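Local coordinates for DUF5037 domain-containing protein (Ruminococcus gnavus, PDB 4GL6), which is of unknown function, a DUF5037 family protein from a gut bacterium in which an antiparallel sheet accompanies a mixed sheet covered by helices, at residues A[99-104]-A[142-147]; A[103-108]-A[120-125]; A[136-141]-A[172-177]; A[162-167]-A[224-229]. All blocks are in the same frame, centred on the assembly; numbering follows the deposited sequence.

Contact 1 (A[99-104]-A[142-147]); sequences YYIQGD and AWVYID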
loop_
_atom_site.group_PDB
_atom_site.type_symbol
_atom_site.label_atom_id
_atom_site.label_comp_id
_atom_site.label_asym_id
_atom_site.label_seq_id
_atom_site.Cartn_x
_atom_site.Cartn_y
_atom_site.Cartn_z
ATOM N N TYR A 99 3.221 -5.906 -13.671
ATOM C CA TYR A 99 3.516 -4.913 -12.656
ATOM C C TYR A 99 2.827 -5.261 -11.342
ATOM O O TYR A 99 1.919 -6.088 -11.313
ATOM C CB TYR A 99 3.020 -3.512 -13.105
ATOM C CG TYR A 99 1.576 -3.531 -13.562
ATOM C CD1 TYR A 99 0.523 -3.461 -12.644
ATOM C CD2 TYR A 99 1.256 -3.668 -14.905
ATOM C CE1 TYR A 99 -0.807 -3.512 -13.056
ATOM C CE2 TYR A 99 -0.077 -3.706 -15.330
ATOM C CZ TYR A 99 -1.104 -3.630 -14.399
ATOM O OH TYR A 99 -2.406 -3.678 -14.817
ATOM N N TYR A 100 3.252 -4.601 -10.273
ATOM C CA TYR A 100 2.618 -4.742 -8.977
ATOM C C TYR A 100 2.505 -3.333 -8.397
ATOM O O TYR A 100 3.529 -2.640 -8.255
ATOM C CB TYR A 100 3.423 -5.654 -8.062
ATOM C CG TYR A 100 2.667 -6.016 -6.799
ATOM C CD1 TYR A 100 2.650 -5.145 -5.696
ATOM C CD2 TYR A 100 1.977 -7.224 -6.694
ATOM C CE1 TYR A 100 1.959 -5.471 -4.529
ATOM C CE2 TYR A 100 1.293 -7.563 -5.528
ATOM C CZ TYR A 100 1.286 -6.681 -4.448
ATOM O OH TYR A 100 0.615 -6.990 -3.298
ATOM N N ILE A 101 1.278 -2.919 -8.075
ATOM C CA ILE A 101 1.015 -1.606 -7.512
ATOM C C ILE A 101 0.678 -1.819 -6.047
ATOM O O ILE A 101 -0.334 -2.441 -5.722
ATOM C CB ILE A 101 -0.156 -0.913 -8.222
ATOM C CG1 ILE A 101 0.124 -0.813 -9.740
ATOM C CG2 ILE A 101 -0.404 0.456 -7.603
ATOM C CD1 ILE A 101 -1.072 -0.365 -10.559
ATOM N N GLN A 102 1.520 -1.288 -5.164
ATOM C CA GLN A 102 1.341 -1.415 -3.714
ATOM C C GLN A 102 0.965 -0.062 -3.082
ATOM O O GLN A 102 1.782 0.860 -3.034
ATOM C CB GLN A 102 2.623 -1.926 -3.087
ATOM C CG GLN A 102 2.489 -2.345 -1.638
ATOM C CD GLN A 102 3.833 -2.551 -1.002
ATOM O OE1 GLN A 102 4.574 -1.595 -0.791
ATOM N NE2 GLN A 102 4.137 -3.777 -0.664
ATOM N N GLY A 103 -0.262 0.037 -2.591
ATOM C CA GLY A 103 -0.740 1.246 -1.921
ATOM C C GLY A 103 -0.309 1.224 -0.470
ATOM O O GLY A 103 -0.429 0.191 0.176
ATOM N N ASP A 104 0.173 2.362 0.032
ATOM C CA ASP A 104 0.679 2.523 1.401
ATOM C C ASP A 104 -0.026 3.707 2.063
ATOM O O ASP A 104 0.476 4.829 2.056
ATOM C CB ASP A 104 2.210 2.703 1.337
ATOM C CG ASP A 104 2.875 2.828 2.712
ATOM O OD1 ASP A 104 2.313 2.438 3.761
ATOM O OD2 ASP A 104 4.010 3.315 2.717
ATOM N N ALA A 142 2.479 5.351 -3.141
ATOM C CA ALA A 142 2.277 4.209 -4.037
ATOM C C ALA A 142 3.645 3.686 -4.414
ATOM O O ALA A 142 4.489 4.479 -4.847
ATOM C CB ALA A 142 1.521 4.621 -5.265
ATOM N N TRP A 143 3.865 2.383 -4.205
ATOM C CA TRP A 143 5.108 1.694 -4.566
ATOM C C TRP A 143 4.754 0.827 -5.736
ATOM O O TRP A 143 4.161 -0.234 -5.564
ATOM C CB TRP A 143 5.659 0.890 -3.385
ATOM C CG TRP A 143 5.858 1.763 -2.179
ATOM C CD1 TRP A 143 4.941 2.050 -1.173
ATOM C CD2 TRP A 143 7.034 2.533 -1.849
ATOM N NE1 TRP A 143 5.471 2.912 -0.264
ATOM C CE2 TRP A 143 6.731 3.235 -0.604
ATOM C CE3 TRP A 143 8.269 2.696 -2.425
ATOM C CZ2 TRP A 143 7.655 4.072 0.017
ATOM C CZ3 TRP A 143 9.197 3.530 -1.798
ATOM C CH2 TRP A 143 8.890 4.212 -0.610
ATOM N N VAL A 144 5.102 1.299 -6.934
ATOM C CA VAL A 144 4.837 0.605 -8.181
ATOM C C VAL A 144 6.109 -0.102 -8.651
ATOM O O VAL A 144 7.169 0.516 -8.759
ATOM C CB VAL A 144 4.376 1.574 -9.261
ATOM C CG1 VAL A 144 4.097 0.815 -10.549
ATOM C CG2 VAL A 144 3.120 2.314 -8.793
ATOM N N TYR A 145 5.978 -1.394 -8.948
ATOM C CA TYR A 145 7.065 -2.253 -9.435
ATOM C C TYR A 145 6.683 -2.753 -10.835
ATOM O O TYR A 145 5.707 -3.484 -10.957
ATOM C CB TYR A 145 7.266 -3.413 -8.441
ATOM C CG TYR A 145 7.673 -2.918 -7.065
ATOM C CD1 TYR A 145 8.999 -2.578 -6.796
ATOM C CD2 TYR A 145 6.728 -2.728 -6.058
ATOM C CE1 TYR A 145 9.380 -2.087 -5.558
ATOM C CE2 TYR A 145 7.097 -2.237 -4.811
ATOM C CZ TYR A 145 8.429 -1.918 -4.567
ATOM O OH TYR A 145 8.820 -1.438 -3.342
ATOM N N ILE A 146 7.413 -2.318 -11.875
ATOM C CA ILE A 146 7.130 -2.658 -13.274
ATOM C C ILE A 146 8.162 -3.624 -13.849
ATOM O O ILE A 146 9.354 -3.482 -13.580
ATOM C CB ILE A 146 7.142 -1.393 -14.171
ATOM C CG1 ILE A 146 6.063 -0.399 -13.731
ATOM C CG2 ILE A 146 6.904 -1.770 -15.631
ATOM C CD1 ILE A 146 6.085 0.906 -14.498
ATOM N N ASP A 147 7.686 -4.587 -14.647
ATOM C CA ASP A 147 8.538 -5.524 -15.391
ATOM C C ASP A 147 8.899 -4.714 -16.620
ATOM O O ASP A 147 8.067 -4.519 -17.515
ATOM C CB ASP A 147 7.768 -6.805 -15.747
ATOM C CG ASP A 147 8.600 -7.828 -16.497
ATOM O OD1 ASP A 147 9.651 -7.469 -17.073
ATOM O OD2 ASP A 147 8.174 -9.011 -16.512
HETATM O O HOH W 1 7.085 -1.525 -1.526
#
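Trp-143 holds CG anti to its carbonyl carbon (chi1 -56°) and Asp-104 holds CG anti to its backbone N (chi1 -178°), and from these positions the two side chains run alongside each other in the same direction. Asp-104 OD2 reaches the edge of the indole close to its plane and accepts a weak hydrogen bond from Trp-143 NE1 at 3.3 Å. Asp-104 CB sits in the ring plane, 3.6 Å from Trp-143 NE1. Gln-102 comes across the indole at a slant, its OE1 3.7 Å from Trp-143 CD1. Gln-102 OE1 accepts from a water at 2.6 Å, which also bonds to Tyr-145 OH, and the amide oxygen has a further partner in Ser-199 OG.

These side chains stand on two antiparallel strands, the outer strand 99-104 and strand 140-147 of the mixed sheet. Tyr-100 with Tyr-145 and Gln-102 with Trp-143 are hydrogen-bonded pairs; Tyr-100 N to Tyr-145 O measures 2.8 Å, and Trp-143 N to Gln-102 O is the same. The indole also stacks on Tyr-178, so an alanine in place of Trp-143 would probably leave Asp-104 OD2 without its NE1 donor and open a gap beside Gln-102 and Tyr-178. The other face, which helix 75-95 covers, carries Ile-101 and Val-144 side by side, Ile-101 CG2 lying 4.2 Å from Val-144 CG2.

Contact 2 (A[103-108]-A[120-125]); sequences GDIIIP and SQWKNY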
loop_
_atom_site.group_PDB
_atom_site.type_symbol
_atom_site.label_atom_id
_atom_site.label_comp_id
_atom_site.label_asym_id
_atom_site.label_seq_id
_atom_site.Cartn_x
_atom_site.Cartn_y
_atom_site.Cartn_z
ATOM N N GLY A 103 -0.262 0.037 -2.591
ATOM C CA GLY A 103 -0.740 1.246 -1.921
ATOM C C GLY A 103 -0.309 1.224 -0.470
ATOM O O GLY A 103 -0.429 0.191 0.176
ATOM N N ASP A 104 0.173 2.362 0.032
ATOM C CA ASP A 104 0.679 2.523 1.401
ATOM C C ASP A 104 -0.026 3.707 2.063
ATOM O O ASP A 104 0.476 4.829 2.056
ATOM C CB ASP A 104 2.210 2.703 1.337
ATOM C CG ASP A 104 2.875 2.828 2.712
ATOM O OD1 ASP A 104 2.313 2.438 3.761
ATOM O OD2 ASP A 104 4.010 3.315 2.717
ATOM N N ILE A 105 -1.217 3.427 2.594
ATOM C CA ILE A 105 -2.070 4.399 3.275
ATOM C C ILE A 105 -2.148 3.994 4.739
ATOM O O ILE A 105 -2.492 2.884 5.026
ATOM C CB ILE A 105 -3.471 4.425 2.654
ATOM C CG1 ILE A 105 -3.386 4.997 1.226
ATOM C CG2 ILE A 105 -4.435 5.289 3.479
ATOM C CD1 ILE A 105 -4.636 4.853 0.391
ATOM N N ILE A 106 -1.794 4.906 5.642
ATOM C CA ILE A 106 -1.809 4.685 7.092
ATOM C C ILE A 106 -2.807 5.628 7.769
ATOM O O ILE A 106 -2.616 6.836 7.758
ATOM C CB ILE A 106 -0.415 4.924 7.702
ATOM C CG1 ILE A 106 0.605 3.894 7.146
ATOM C CG2 ILE A 106 -0.485 4.889 9.229
ATOM C CD1 ILE A 106 0.357 2.441 7.524
ATOM N N ILE A 107 -3.848 5.051 8.367
ATOM C CA ILE A 107 -4.885 5.779 9.100
ATOM C C ILE A 107 -4.392 5.973 10.534
ATOM O O ILE A 107 -4.123 4.976 11.207
ATOM C CB ILE A 107 -6.187 4.963 9.181
ATOM C CG1 ILE A 107 -6.736 4.684 7.788
ATOM C CG2 ILE A 107 -7.239 5.674 10.021
ATOM C CD1 ILE A 107 -7.012 5.914 6.943
ATOM N N PRO A 108 -4.263 7.227 11.009
ATOM C CA PRO A 108 -3.780 7.479 12.383
ATOM C C PRO A 108 -4.803 7.122 13.486
ATOM O O PRO A 108 -6.022 7.067 13.217
ATOM C CB PRO A 108 -3.473 8.978 12.372
ATOM C CG PRO A 108 -4.412 9.545 11.351
ATOM C CD PRO A 108 -4.632 8.480 10.321
ATOM N N SER A 120 -13.792 4.518 4.359
ATOM C CA SER A 120 -13.371 3.857 3.113
ATOM C C SER A 120 -13.788 4.577 1.824
ATOM O O SER A 120 -13.322 4.214 0.758
ATOM C CB SER A 120 -13.896 2.428 3.067
ATOM O OG SER A 120 -15.307 2.441 2.954
ATOM N N GLN A 121 -14.692 5.547 1.894
ATOM C CA GLN A 121 -15.017 6.360 0.725
ATOM C C GLN A 121 -13.898 7.392 0.540
ATOM O O GLN A 121 -13.657 8.238 1.418
ATOM C CB GLN A 121 -16.312 7.098 0.901
ATOM C CG GLN A 121 -17.508 6.209 1.100
ATOM C CD GLN A 121 -18.759 7.035 1.012
ATOM O OE1 GLN A 121 -19.377 7.335 2.024
ATOM N NE2 GLN A 121 -19.067 7.509 -0.186
ATOM N N TRP A 122 -13.244 7.334 -0.614
ATOM C CA TRP A 122 -12.119 8.215 -0.934
ATOM C C TRP A 122 -12.416 9.683 -0.692
ATOM O O TRP A 122 -11.607 10.380 -0.082
ATOM C CB TRP A 122 -11.659 7.973 -2.363
ATOM C CG TRP A 122 -10.351 8.615 -2.628
ATOM C CD1 TRP A 122 -10.119 9.825 -3.239
ATOM C CD2 TRP A 122 -9.052 8.122 -2.249
ATOM N NE1 TRP A 122 -8.787 10.096 -3.288
ATOM C CE2 TRP A 122 -8.089 9.125 -2.708
ATOM C CE3 TRP A 122 -8.589 6.988 -1.605
ATOM C CZ2 TRP A 122 -6.730 8.979 -2.526
ATOM C CZ3 TRP A 122 -7.214 6.849 -1.433
ATOM C CH2 TRP A 122 -6.308 7.823 -1.886
ATOM N N LYS A 123 -13.588 10.143 -1.130
ATOM C CA LYS A 123 -13.995 11.540 -0.922
ATOM C C LYS A 123 -13.943 11.991 0.564
ATOM O O LYS A 123 -13.482 13.093 0.852
ATOM C CB LYS A 123 -15.365 11.836 -1.538
ATOM C CG LYS A 123 -16.517 10.941 -1.083
ATOM C CD LYS A 123 -17.888 11.610 -1.263
ATOM C CE LYS A 123 -19.007 10.776 -0.649
ATOM N NZ LYS A 123 -20.278 11.531 -0.499
ATOM N N ASN A 124 -14.368 11.124 1.487
ATOM C CA ASN A 124 -14.355 11.430 2.926
ATOM C C ASN A 124 -12.966 11.439 3.491
ATOM O O ASN A 124 -12.662 12.218 4.403
ATOM C CB ASN A 124 -15.177 10.415 3.724
ATOM C CG ASN A 124 -16.654 10.511 3.449
ATOM O OD1 ASN A 124 -17.170 11.563 3.089
ATOM N ND2 ASN A 124 -17.351 9.414 3.654
ATOM N N TYR A 125 -12.140 10.529 2.983
ATOM C CA TYR A 125 -10.760 10.413 3.418
ATOM C C TYR A 125 -9.971 11.669 3.035
ATOM O O TYR A 125 -9.231 12.200 3.855
ATOM C CB TYR A 125 -10.132 9.127 2.863
ATOM C CG TYR A 125 -8.676 8.968 3.203
ATOM C CD1 TYR A 125 -8.252 8.944 4.530
ATOM C CD2 TYR A 125 -7.706 8.821 2.198
ATOM C CE1 TYR A 125 -6.889 8.795 4.855
ATOM C CE2 TYR A 125 -6.338 8.673 2.512
ATOM C CZ TYR A 125 -5.948 8.667 3.837
ATOM O OH TYR A 125 -4.643 8.516 4.130
#
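Tyr-125 reaches from the first turn of helix 122-129 to Ile-105 and Ile-107, which lie on the chain just after strand 99-104. At its CB the side chain points toward that chain, and CG stands anti to the backbone N (chi1 177°). Along one side of the ring, Tyr-125 CD1 and CE1 both approach the tip of Ile-107, with CE1 3.6 Å from Ile-107 CD1. On the other side, Tyr-125 CD2 lies over a face of its helix neighbour Trp-122, out toward the rim, while CE2 is 4.0 Å from Ile-105 CG2. Ile-105 CG2 stands 3.7 Å from Tyr-125 CZ, as the isoleucine and the tyrosine pass one another running opposite ways. At the tip, Tyr-125 OH is 3.3 Å from Ile-105 CG2 and is hydrogen-bonded to Leu-139 O, so the backbone satisfies the polar end of a buried ring.

Ile-105 is shared between the two aromatics. Ile-105 CD1, the end of its other branch, lies at the indole edge in its plane, 3.7 Å from Trp-122 CZ3. Trp-122 NE1 bonds to Leu-171 O. The helix starts with Gln-121 as N-cap, whose O accepts from Tyr-125 N at 3.2 Å. No hydrogen bond joins the segments; apolar contacts pack a short helix against the chain running on from an outer strand, within the connection between antiparallel neighbours of a helix-packed mixed sheet.

Contact 3 (A[136-141]-A[172-177]); sequences YKTLGS and GGQALL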
loop_
_atom_site.group_PDB
_atom_site.type_symbol
_atom_site.label_atom_id
_atom_site.label_comp_id
_atom_site.label_asym_id
_atom_site.label_seq_id
_atom_site.Cartn_x
_atom_site.Cartn_y
_atom_site.Cartn_z
ATOM N N TYR A 136 -2.463 19.372 7.121
ATOM C CA TYR A 136 -2.792 18.366 6.120
ATOM C C TYR A 136 -2.039 17.073 6.432
ATOM O O TYR A 136 -1.100 17.050 7.228
ATOM C CB TYR A 136 -2.533 18.858 4.685
ATOM C CG TYR A 136 -1.116 19.353 4.440
ATOM C CD1 TYR A 136 -0.089 18.468 4.090
ATOM C CD2 TYR A 136 -0.781 20.693 4.580
ATOM C CE1 TYR A 136 1.221 18.919 3.880
ATOM C CE2 TYR A 136 0.526 21.139 4.375
ATOM C CZ TYR A 136 1.523 20.254 4.028
ATOM O OH TYR A 136 2.809 20.682 3.809
ATOM N N LYS A 137 -2.529 15.999 5.839
ATOM C CA LYS A 137 -1.969 14.688 5.973
ATOM C C LYS A 137 -1.676 14.165 4.566
ATOM O O LYS A 137 -2.486 14.333 3.648
ATOM C CB LYS A 137 -2.951 13.768 6.683
ATOM C CG LYS A 137 -2.526 12.293 6.688
ATOM C CD LYS A 137 -3.553 11.342 7.297
ATOM C CE LYS A 137 -3.250 9.883 6.948
ATOM N NZ LYS A 137 -1.900 9.426 7.404
ATOM N N THR A 138 -0.517 13.532 4.422
ATOM C CA THR A 138 -0.149 12.862 3.202
ATOM C C THR A 138 -1.145 11.703 3.033
ATOM O O THR A 138 -1.235 10.834 3.894
ATOM C CB THR A 138 1.282 12.280 3.267
ATOM O OG1 THR A 138 2.221 13.344 3.387
ATOM C CG2 THR A 138 1.586 11.511 2.015
ATOM N N LEU A 139 -1.870 11.716 1.919
ATOM C CA LEU A 139 -2.892 10.710 1.605
ATOM C C LEU A 139 -2.278 9.326 1.664
ATOM O O LEU A 139 -2.830 8.407 2.281
ATOM C CB LEU A 139 -3.482 10.947 0.213
ATOM C CG LEU A 139 -4.295 12.228 0.039
ATOM C CD1 LEU A 139 -4.693 12.328 -1.425
ATOM C CD2 LEU A 139 -5.520 12.307 0.935
ATOM N N GLY A 140 -1.122 9.211 1.035
ATOM C CA GLY A 140 -0.342 7.986 1.084
ATOM C C GLY A 140 0.760 7.974 0.052
ATOM O O GLY A 140 1.053 8.997 -0.588
ATOM N N SER A 141 1.357 6.798 -0.093
ATOM C CA SER A 141 2.412 6.559 -1.050
ATOM C C SER A 141 2.037 5.358 -1.890
ATOM O O SER A 141 1.308 4.487 -1.433
ATOM C CB SER A 141 3.711 6.310 -0.317
ATOM O OG SER A 141 3.988 7.435 0.492
ATOM N N GLY A 172 -6.343 13.877 -5.432
ATOM C CA GLY A 172 -6.861 15.048 -4.707
ATOM C C GLY A 172 -6.208 15.533 -3.420
ATOM O O GLY A 172 -6.870 16.179 -2.603
ATOM N N GLY A 173 -4.925 15.247 -3.244
ATOM C CA GLY A 173 -4.178 15.765 -2.090
ATOM C C GLY A 173 -2.679 15.534 -2.185
ATOM O O GLY A 173 -2.153 15.251 -3.260
ATOM N N GLN A 174 -1.994 15.645 -1.054
ATOM C CA GLN A 174 -0.556 15.371 -1.017
ATOM C C GLN A 174 -0.342 13.849 -1.079
ATOM O O GLN A 174 -0.907 13.114 -0.269
ATOM C CB GLN A 174 0.116 15.998 0.220
ATOM C CG GLN A 174 1.621 15.781 0.251
ATOM C CD GLN A 174 2.425 16.672 1.176
ATOM O OE1 GLN A 174 2.558 17.891 0.956
ATOM N NE2 GLN A 174 3.060 16.048 2.167
ATOM N N ALA A 175 0.435 13.394 -2.065
ATOM C CA ALA A 175 0.751 11.961 -2.224
ATOM C C ALA A 175 2.092 11.750 -2.924
ATOM O O ALA A 175 2.515 12.607 -3.704
ATOM C CB ALA A 175 -0.361 11.248 -2.990
ATOM N N LEU A 176 2.740 10.611 -2.639
ATOM C CA LEU A 176 4.043 10.249 -3.218
ATOM C C LEU A 176 3.890 9.109 -4.228
ATOM O O LEU A 176 2.998 8.259 -4.094
ATOM C CB LEU A 176 5.042 9.818 -2.136
ATOM C CG LEU A 176 5.498 10.949 -1.206
ATOM C CD1 LEU A 176 4.406 11.313 -0.210
ATOM C CD2 LEU A 176 6.779 10.604 -0.478
ATOM N N LEU A 177 4.776 9.102 -5.226
ATOM C CA LEU A 177 4.840 8.052 -6.259
ATOM C C LEU A 177 6.262 7.524 -6.354
ATOM O O LEU A 177 7.212 8.315 -6.455
ATOM C CB LEU A 177 4.455 8.608 -7.625
ATOM C CG LEU A 177 4.455 7.636 -8.823
ATOM C CD1 LEU A 177 3.584 6.406 -8.596
ATOM C CD2 LEU A 177 4.001 8.360 -10.081
HETATM O O HOH W 2 -3.280 15.683 1.333
#
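Gln-174 brings its terminal amide obliquely to the ring of Tyr-136, the two planes 68° apart and OE1 3.4 Å from Tyr-136 CE1. The glutamine chain is extended, with CG anti to the backbone N (chi1 -177°). Gln-174 NE2 donates to Thr-138 OG1 at 3.1 Å, while OE1 is bonded to Tyr-222 N; the Tyr-222 ring also stacks on Tyr-136. With both ends of the amide engaged, its rotation is fixed, and an alanine here would probably leave Thr-138 OG1 without this donor and Tyr-222 N without its acceptor.

The backbones are joined as well. Gln-174 O receives Leu-139 N at 2.8 Å, nearly along the C=O axis, and a water links Lys-137 O to Gln-174 N. Further on, Leu-176 N donates to Gly-140 O at 3.1 Å, and Ser-141 and Leu-176 form a parallel pair. Side chains follow the bonds: Thr-138 and Leu-176 cross at about a right angle, with Thr-138 CG2 3.6 Å from Leu-176 CD1, and Ser-141 OG rests 3.7 Å from Leu-176 CB. Leu-139 leans on Gly-172 and Gly-173, its CD1 3.4 Å from Gly-173 N. Helix 156-171 ends just before these glycines, and the chain then enters the second strand beside the first, as expected of a beta-alpha-beta crossover made by strand 140-147, helix 156-171 and strand 175-182.

Contact 4 (A[162-167]-A[224-229]); sequences MYEEVY and SDKFDD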
loop_
_atom_site.group_PDB
_atom_site.type_symbol
_atom_site.label_atom_id
_atom_site.label_comp_id
_atom_site.label_asym_id
_atom_site.label_seq_id
_atom_site.Cartn_x
_atom_site.Cartn_y
_atom_site.Cartn_z
HETATM N N MSE A 162 0.320 10.891 -17.828
HETATM C CA MSE A 162 -0.710 10.036 -17.213
HETATM C C MSE A 162 -0.588 10.000 -15.687
HETATM O O MSE A 162 -1.607 10.042 -14.993
HETATM C CB MSE A 162 -0.672 8.589 -17.757
HETATM C CG MSE A 162 -1.233 8.412 -19.159
HETATM SE SE MSE A 162 -1.309 6.537 -19.703
HETATM C CE MSE A 162 0.558 6.050 -19.398
ATOM N N TYR A 163 0.640 9.916 -15.179
ATOM C CA TYR A 163 0.850 9.879 -13.729
ATOM C C TYR A 163 0.468 11.224 -13.122
ATOM O O TYR A 163 -0.292 11.265 -12.149
ATOM C CB TYR A 163 2.282 9.449 -13.347
ATOM C CG TYR A 163 2.760 8.125 -13.942
ATOM C CD1 TYR A 163 1.856 7.107 -14.298
ATOM C CD2 TYR A 163 4.127 7.855 -14.080
ATOM C CE1 TYR A 163 2.305 5.908 -14.829
ATOM C CE2 TYR A 163 4.576 6.646 -14.585
ATOM C CZ TYR A 163 3.662 5.676 -14.966
ATOM O OH TYR A 163 4.075 4.466 -15.483
ATOM N N GLU A 164 0.949 12.310 -13.737
ATOM C CA GLU A 164 0.595 13.699 -13.352
ATOM C C GLU A 164 -0.948 13.852 -13.242
ATOM O O GLU A 164 -1.453 14.379 -12.249
ATOM C CB GLU A 164 1.208 14.679 -14.372
ATOM C CG GLU A 164 1.313 16.153 -13.992
ATOM C CD GLU A 164 2.209 16.931 -14.986
ATOM O OE1 GLU A 164 3.239 17.531 -14.583
ATOM O OE2 GLU A 164 1.939 16.865 -16.199
ATOM N N GLU A 165 -1.680 13.322 -14.228
ATOM C CA GLU A 165 -3.154 13.350 -14.227
ATOM C C GLU A 165 -3.774 12.569 -13.065
ATOM O O GLU A 165 -4.740 13.050 -12.454
ATOM C CB GLU A 165 -3.741 12.900 -15.588
ATOM C CG GLU A 165 -5.267 12.655 -15.558
ATOM C CD GLU A 165 -6.016 12.753 -16.879
ATOM O OE1 GLU A 165 -5.408 13.025 -17.939
ATOM O OE2 GLU A 165 -7.258 12.575 -16.828
ATOM N N VAL A 166 -3.265 11.369 -12.787
ATOM C CA VAL A 166 -3.788 10.565 -11.659
ATOM C C VAL A 166 -3.586 11.328 -10.335
ATOM O O VAL A 166 -4.541 11.562 -9.583
ATOM C CB VAL A 166 -3.125 9.178 -11.591
ATOM C CG1 VAL A 166 -3.520 8.432 -10.327
ATOM C CG2 VAL A 166 -3.493 8.365 -12.821
ATOM N N TYR A 167 -2.358 11.771 -10.099
ATOM C CA TYR A 167 -2.026 12.509 -8.869
ATOM C C TYR A 167 -2.708 13.878 -8.721
ATOM O O TYR A 167 -3.114 14.245 -7.624
ATOM C CB TYR A 167 -0.493 12.541 -8.648
ATOM C CG TYR A 167 0.022 11.265 -7.993
ATOM C CD1 TYR A 167 0.013 10.045 -8.677
ATOM C CD2 TYR A 167 0.497 11.264 -6.674
ATOM C CE1 TYR A 167 0.477 8.871 -8.078
ATOM C CE2 TYR A 167 0.968 10.088 -6.073
ATOM C CZ TYR A 167 0.946 8.896 -6.773
ATOM O OH TYR A 167 1.401 7.751 -6.168
ATOM N N SER A 224 -0.535 21.796 -4.884
ATOM C CA SER A 224 0.312 21.844 -6.066
ATOM C C SER A 224 -0.302 20.932 -7.134
ATOM O O SER A 224 -0.772 19.846 -6.822
ATOM C CB SER A 224 1.712 21.364 -5.705
ATOM O OG SER A 224 2.579 21.458 -6.812
ATOM N N ASP A 225 -0.301 21.384 -8.384
ATOM C CA ASP A 225 -0.842 20.613 -9.506
ATOM C C ASP A 225 0.207 19.803 -10.262
ATOM O O ASP A 225 -0.147 19.059 -11.173
ATOM C CB ASP A 225 -1.622 21.551 -10.451
ATOM C CG ASP A 225 -2.897 22.115 -9.800
ATOM O OD1 ASP A 225 -3.411 21.548 -8.804
ATOM O OD2 ASP A 225 -3.406 23.135 -10.297
ATOM N N LYS A 226 1.467 19.908 -9.844
ATOM C CA LYS A 226 2.611 19.242 -10.479
ATOM C C LYS A 226 3.444 18.507 -9.445
ATOM O O LYS A 226 3.349 18.807 -8.256
ATOM C CB LYS A 226 3.498 20.284 -11.169
ATOM C CG LYS A 226 2.732 21.135 -12.193
ATOM C CD LYS A 226 3.563 21.456 -13.424
ATOM C CE LYS A 226 2.739 22.175 -14.478
ATOM N NZ LYS A 226 3.513 22.313 -15.741
ATOM N N PHE A 227 4.243 17.543 -9.911
ATOM C CA PHE A 227 5.178 16.811 -9.059
ATOM C C PHE A 227 6.364 17.707 -8.779
ATOM O O PHE A 227 6.635 18.639 -9.545
ATOM C CB PHE A 227 5.747 15.565 -9.750
ATOM C CG PHE A 227 4.739 14.488 -10.006
ATOM C CD1 PHE A 227 4.094 13.851 -8.937
ATOM C CD2 PHE A 227 4.478 14.042 -11.305
ATOM C CE1 PHE A 227 3.171 12.838 -9.157
ATOM C CE2 PHE A 227 3.555 13.022 -11.529
ATOM C CZ PHE A 227 2.906 12.417 -10.456
ATOM N N ASP A 228 7.107 17.401 -7.719
ATOM C CA ASP A 228 8.323 18.169 -7.408
ATOM C C ASP A 228 9.433 17.943 -8.441
ATOM O O ASP A 228 10.287 18.813 -8.628
ATOM C CB ASP A 228 8.852 17.885 -5.983
ATOM C CG ASP A 228 8.147 18.701 -4.895
ATOM O OD1 ASP A 228 7.071 19.311 -5.122
ATOM O OD2 ASP A 228 8.694 18.747 -3.782
ATOM N N ASP A 229 9.395 16.795 -9.112
ATOM C CA ASP A 229 10.404 16.400 -10.086
ATOM C C ASP A 229 9.775 16.394 -11.498
ATOM O O ASP A 229 8.806 15.675 -11.766
ATOM C CB ASP A 229 10.985 15.054 -9.643
ATOM C CG ASP A 229 11.632 15.133 -8.243
ATOM O OD1 ASP A 229 12.624 15.882 -8.062
ATOM O OD2 ASP A 229 11.134 14.456 -7.319
#
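The crossover helix 156-171 receives Phe-227 against Glu-164 and Tyr-167, where the loop between strand 215-220 and helix 231-239 passes over it. Phe-227 holds CG anti to its carbonyl carbon (chi1 -67°), and its ring extends from there to the helix backbone. Phe-227 CE2 lies 3.5 Å from Glu-164 N, and CZ is 3.8 Å from Tyr-163 O, so the outer atoms of the ring touch main chain as well as side chains. Glu-164 CB contributes too, 4.0 Å from Phe-227 CE2.

Tyr-167 and Phe-227 cross at about a right angle as side chains, though their ring planes are inclined by 58°. Tyr-167 CG comes to the edge of the phenylalanine near its plane, 3.7 Å from CE1 of Phe-227. The tyrosine hydroxyl is bonded to Leu-176 O, tying this residue to strand 175-182.

Toward the surface, Lys-226 slants across Glu-164, its CD 4.1 Å from Glu-164 OE1. Lys-226 NZ stands 4.9 Å from that oxygen of Glu-164, too far for a salt bridge, so the opposite charges probably attract only loosely. Within the loop, Ser-224 OG donates to Lys-226 O at 3.1 Å. Phe-227 also touches Thr-218 of strand 215-220, so one aromatic side chain of the loop packs onto both helix and outer strand at the margin of a mixed sheet packed against helices.

In the fold
Contacts 1 and 3 lie on the same mixed sheet, their centres about 16 Å apart, and share strand 140-147: contact 1 pairs it with the outer strand 99-104, contact 3 with strand 175-182 on its other side. Contact 2 starts from the end of strand 99-104 and sits about 10 Å from contact 3 between centres, joined to it through Tyr-125 and Leu-139. Contact 4, about 11 Å from contact 3 between centres, belongs to helix 156-171, and Tyr-167 links the two. Along the chain, contact 2 closes before contacts 3 and 4 open, while the segments of contacts 1 and 3 alternate. Together they tie the mixed sheet, its crossover helix and flanking loops into one unit.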